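Local coordinates for sensor protein DivL (Caulobacter crescentus, PDB 4Q20) that acts as a membrane-bound, histidine-kinase-like sensor that is required for cell division and growth and phosphorylates the cell-cycle regulator CtrA, at residues A228-E240 with N245-Q257. Sequence-based numbering, arbitrary orientation.
Sequences ALVELHGGWVALE and NGSTFTCHLPETQ
W236 turns its CG between its own backbone N and carbonyl carbon (chi1 58°), and H252 sets CG beside its backbone N (chi1 -64°); with these torsions the six-membered ring of W236 and the imidazole of H252 form an offset stack, planes 2° apart and centroids 3.8 Å apart. The indole is wide enough for its five-membered ring also to take a CH-pi contact from H252 CB. H252 ND1 is hydrogen-bonded to E187 OE1, which would hold the imidazole in its rotation. Between their backbones W236 and H252 form a hydrogen-bonded antiparallel pair, with H252 N to W236 O 2.8 Å; A238-T250 and E240-T248 repeat it, alternating with the non-hydrogen-bonded pairs V237-C251 and L239-F249, whose side chains take the other face. There L239 CD1 sits over one face of F249, 3.8 Å from its centroid. V230 of the helix reaches C251 SG with CG2 (3.8 Å) and L253 CD2 with CG1. G234, whose positive phi favours glycine, ends that helix in a Schellman motif (G235 N to V230 O 3.0 Å), and P254 packs its ring against the turn. G235 CA lies 3.1 Å from H252 O, where a side chain would not fit. Hairpin 236-254 thus closes the ATPase-like domain's mixed sheet, 236-241 being its outermost strand within this chain. The chemistry is divided by face: apolar groups pack the sheet against helices and neighbouring loops, while the opposite face is mixed, an aromatic stack at one end and mainly polar side chains beyond.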
loop_
_atom_site.group_PDB
_atom_site.type_symbol
_atom_site.label_atom_id
_atom_site.label_comp_id
_atom_site.label_asym_id
_atom_site.label_seq_id
_atom_site.Cartn_x
_atom_site.Cartn_y
_atom_site.Cartn_z
ATOM N N ALA A 228 6.391 20.036 7.097
ATOM C CA ALA A 228 7.286 20.213 5.954
ATOM C C ALA A 228 6.673 21.115 4.872
ATOM O O ALA A 228 7.383 21.941 4.300
ATOM C CB ALA A 228 7.674 18.856 5.361
ATOM N N LEU A 229 5.377 20.975 4.612
ATOM C CA LEU A 229 4.673 21.785 3.604
ATOM C C LEU A 229 4.508 23.232 4.056
ATOM O O LEU A 229 4.747 24.137 3.260
ATOM C CB LEU A 229 3.300 21.193 3.278
ATOM C CG LEU A 229 3.274 19.891 2.486
ATOM C CD1 LEU A 229 1.831 19.396 2.312
ATOM C CD2 LEU A 229 4.014 20.019 1.165
ATOM N N VAL A 230 4.130 23.452 5.334
ATOM C CA VAL A 230 3.961 24.787 5.899
ATOM C C VAL A 230 5.337 25.469 6.018
ATOM O O VAL A 230 5.447 26.669 5.759
ATOM C CB VAL A 230 3.191 24.733 7.242
ATOM C CG1 VAL A 230 3.212 26.069 7.957
ATOM C CG2 VAL A 230 1.755 24.268 7.021
ATOM N N GLU A 231 6.384 24.707 6.350
ATOM C CA GLU A 231 7.735 25.259 6.476
ATOM C C GLU A 231 8.316 25.623 5.116
ATOM O O GLU A 231 9.156 26.519 5.048
ATOM C CB GLU A 231 8.657 24.322 7.234
ATOM C CG GLU A 231 8.316 24.313 8.700
ATOM C CD GLU A 231 9.314 23.694 9.649
ATOM O OE1 GLU A 231 10.271 23.041 9.177
ATOM O OE2 GLU A 231 9.147 23.893 10.875
ATOM N N LEU A 232 7.842 24.966 4.037
ATOM C CA LEU A 232 8.232 25.240 2.650
ATOM C C LEU A 232 7.625 26.570 2.195
ATOM O O LEU A 232 8.160 27.207 1.289
ATOM C CB LEU A 232 7.728 24.092 1.770
ATOM C CG LEU A 232 8.657 23.457 0.706
ATOM C CD1 LEU A 232 10.073 23.202 1.232
ATOM C CD2 LEU A 232 8.054 22.150 0.197
ATOM N N HIS A 233 6.500 26.983 2.830
ATOM C CA HIS A 233 5.791 28.245 2.587
ATOM C C HIS A 233 6.369 29.404 3.440
ATOM O O HIS A 233 5.794 30.487 3.458
ATOM C CB HIS A 233 4.302 28.076 2.904
ATOM C CG HIS A 233 3.519 27.392 1.821
ATOM N ND1 HIS A 233 3.224 26.040 1.887
ATOM C CD2 HIS A 233 2.945 27.908 0.712
ATOM C CE1 HIS A 233 2.525 25.772 0.801
ATOM N NE2 HIS A 233 2.330 26.865 0.068
ATOM N N GLY A 234 7.475 29.154 4.149
ATOM C CA GLY A 234 8.115 30.111 5.051
ATOM C C GLY A 234 7.417 30.216 6.402
ATOM O O GLY A 234 7.671 31.145 7.173
ATOM N N GLY A 235 6.541 29.263 6.697
ATOM C CA GLY A 235 5.781 29.238 7.943
ATOM C C GLY A 235 6.218 28.196 8.951
ATOM O O GLY A 235 7.312 27.633 8.851
ATOM N N TRP A 236 5.384 27.983 9.968
ATOM C CA TRP A 236 5.620 27.045 11.071
ATOM C C TRP A 236 4.280 26.552 11.628
ATOM O O TRP A 236 3.239 27.136 11.338
ATOM C CB TRP A 236 6.508 27.651 12.168
ATOM C CG TRP A 236 5.992 28.914 12.794
ATOM C CD1 TRP A 236 6.056 30.173 12.279
ATOM C CD2 TRP A 236 5.359 29.033 14.075
ATOM N NE1 TRP A 236 5.455 31.064 13.138
ATOM C CE2 TRP A 236 5.012 30.392 14.244
ATOM C CE3 TRP A 236 4.992 28.106 15.074
ATOM C CZ2 TRP A 236 4.366 30.864 15.399
ATOM C CZ3 TRP A 236 4.336 28.569 16.205
ATOM C CH2 TRP A 236 4.049 29.937 16.375
ATOM N N VAL A 237 4.303 25.407 12.336
ATOM C CA VAL A 237 3.091 24.763 12.858
ATOM C C VAL A 237 3.197 24.631 14.352
ATOM O O VAL A 237 4.284 24.597 14.896
ATOM C CB VAL A 237 2.760 23.387 12.196
ATOM C CG1 VAL A 237 2.364 23.569 10.762
ATOM C CG2 VAL A 237 3.924 22.412 12.289
ATOM N N ALA A 238 2.061 24.561 15.013
ATOM C CA ALA A 238 1.988 24.439 16.464
ATOM C C ALA A 238 0.806 23.560 16.873
ATOM O O ALA A 238 -0.151 23.406 16.116
ATOM C CB ALA A 238 1.865 25.814 17.096
ATOM N N LEU A 239 0.925 22.943 18.054
ATOM C CA LEU A 239 -0.106 22.140 18.682
ATOM C C LEU A 239 -0.412 22.699 20.071
ATOM O O LEU A 239 0.487 22.842 20.897
ATOM C CB LEU A 239 0.270 20.645 18.770
ATOM C CG LEU A 239 -0.621 19.786 19.703
ATOM C CD1 LEU A 239 -2.085 19.684 19.187
ATOM C CD2 LEU A 239 0.013 18.430 20.000
ATOM N N GLU A 240 -1.690 23.019 20.300
ATOM C CA GLU A 240 -2.218 23.452 21.591
ATOM C C GLU A 240 -3.139 22.350 22.059
ATOM O O GLU A 240 -4.152 22.089 21.406
ATOM C CB GLU A 240 -2.927 24.810 21.509
ATOM C CG GLU A 240 -2.897 25.544 22.846
ATOM C CD GLU A 240 -3.830 26.733 22.989
ATOM O OE1 GLU A 240 -5.016 26.622 22.596
ATOM O OE2 GLU A 240 -3.389 27.761 23.554
ATOM N N ASN A 245 -9.457 19.040 27.116
ATOM C CA ASN A 245 -9.876 20.250 26.393
ATOM C C ASN A 245 -9.578 20.202 24.879
ATOM O O ASN A 245 -9.294 21.244 24.278
ATOM C CB ASN A 245 -9.200 21.487 27.008
ATOM C CG ASN A 245 -9.916 22.034 28.205
ATOM O OD1 ASN A 245 -11.149 22.122 28.242
ATOM N ND2 ASN A 245 -9.150 22.454 29.198
ATOM N N GLY A 246 -9.662 19.013 24.283
ATOM C CA GLY A 246 -9.411 18.811 22.862
ATOM C C GLY A 246 -8.013 19.176 22.394
ATOM O O GLY A 246 -7.057 19.123 23.167
ATOM N N SER A 247 -7.888 19.552 21.118
ATOM C CA SER A 247 -6.613 19.893 20.468
ATOM C C SER A 247 -6.792 20.953 19.393
ATOM O O SER A 247 -7.828 21.003 18.736
ATOM C CB SER A 247 -5.997 18.653 19.807
ATOM O OG SER A 247 -5.859 17.534 20.671
ATOM N N THR A 248 -5.761 21.762 19.169
ATOM C CA THR A 248 -5.752 22.754 18.098
ATOM C C THR A 248 -4.415 22.708 17.417
ATOM O O THR A 248 -3.386 22.795 18.087
ATOM C CB THR A 248 -6.077 24.179 18.592
ATOM O OG1 THR A 248 -7.171 24.114 19.498
ATOM C CG2 THR A 248 -6.404 25.154 17.437
ATOM N N PHE A 249 -4.441 22.583 16.086
ATOM C CA PHE A 249 -3.277 22.611 15.209
ATOM C C PHE A 249 -3.338 23.912 14.430
ATOM O O PHE A 249 -4.328 24.183 13.752
ATOM C CB PHE A 249 -3.252 21.392 14.264
ATOM C CG PHE A 249 -2.767 20.113 14.908
ATOM C CD1 PHE A 249 -3.656 19.260 15.555
ATOM C CD2 PHE A 249 -1.413 19.771 14.891
ATOM C CE1 PHE A 249 -3.206 18.081 16.169
ATOM C CE2 PHE A 249 -0.962 18.589 15.502
ATOM C CZ PHE A 249 -1.862 17.746 16.126
ATOM N N THR A 250 -2.308 24.728 14.548
ATOM C CA THR A 250 -2.254 26.002 13.838
ATOM C C THR A 250 -1.133 26.001 12.812
ATOM O O THR A 250 -0.028 25.544 13.112
ATOM C CB THR A 250 -2.044 27.183 14.822
ATOM O OG1 THR A 250 -2.849 27.009 16.001
ATOM C CG2 THR A 250 -2.325 28.546 14.178
ATOM N N CYS A 251 -1.406 26.582 11.640
ATOM C CA CYS A 251 -0.449 26.835 10.565
ATOM C C CYS A 251 -0.215 28.309 10.565
ATOM O O CYS A 251 -1.151 29.068 10.349
ATOM C CB CYS A 251 -0.960 26.359 9.206
ATOM S SG CYS A 251 -1.398 24.607 9.153
ATOM N N HIS A 252 0.990 28.732 10.843
ATOM C CA HIS A 252 1.299 30.140 10.838
ATOM C C HIS A 252 1.956 30.445 9.525
ATOM O O HIS A 252 3.036 29.919 9.233
ATOM C CB HIS A 252 2.188 30.490 12.029
ATOM C CG HIS A 252 1.525 30.270 13.347
ATOM N ND1 HIS A 252 1.001 31.328 14.072
ATOM C CD2 HIS A 252 1.333 29.122 14.036
ATOM C CE1 HIS A 252 0.505 30.795 15.172
ATOM N NE2 HIS A 252 0.677 29.471 15.200
ATOM N N LEU A 253 1.266 31.229 8.689
ATOM C CA LEU A 253 1.758 31.604 7.357
ATOM C C LEU A 253 2.021 33.095 7.314
ATOM O O LEU A 253 1.065 33.856 7.453
ATOM C CB LEU A 253 0.756 31.191 6.267
ATOM C CG LEU A 253 0.449 29.695 6.149
ATOM C CD1 LEU A 253 -0.785 29.468 5.301
ATOM C CD2 LEU A 253 1.648 28.915 5.611
ATOM N N PRO A 254 3.292 33.548 7.220
ATOM C CA PRO A 254 3.551 34.997 7.230
ATOM C C PRO A 254 3.118 35.694 5.930
ATOM O O PRO A 254 3.083 35.073 4.867
ATOM C CB PRO A 254 5.070 35.093 7.439
ATOM C CG PRO A 254 5.599 33.838 6.834
ATOM C CD PRO A 254 4.547 32.779 7.109
ATOM N N GLU A 255 2.795 36.997 6.040
ATOM C CA GLU A 255 2.408 37.877 4.938
ATOM C C GLU A 255 3.636 38.233 4.107
ATOM O O GLU A 255 4.727 38.424 4.658
ATOM C CB GLU A 255 1.751 39.178 5.462
ATOM C CG GLU A 255 0.383 39.044 6.121
ATOM C CD GLU A 255 -0.195 40.340 6.664
ATOM O OE1 GLU A 255 0.586 41.276 6.951
ATOM O OE2 GLU A 255 -1.439 40.426 6.787
ATOM N N THR A 256 3.451 38.355 2.787
ATOM C CA THR A 256 4.514 38.699 1.854
ATOM C C THR A 256 4.238 40.130 1.372
ATOM O O THR A 256 3.402 40.327 0.482
ATOM C CB THR A 256 4.579 37.631 0.749
ATOM O OG1 THR A 256 4.489 36.326 1.354
ATOM C CG2 THR A 256 5.846 37.739 -0.095
ATOM N N GLN A 257 4.887 41.134 2.012
ATOM C CA GLN A 257 4.693 42.553 1.680
ATOM C C GLN A 257 5.291 42.893 0.302
ATOM O O GLN A 257 6.386 42.448 -0.037
ATOM C CB GLN A 257 5.289 43.467 2.770
ATOM C CG GLN A 257 4.784 44.917 2.704
ATOM C CD GLN A 257 5.451 45.838 3.701
ATOM O OE1 GLN A 257 5.340 45.666 4.921
ATOM N NE2 GLN A 257 6.111 46.878 3.201
#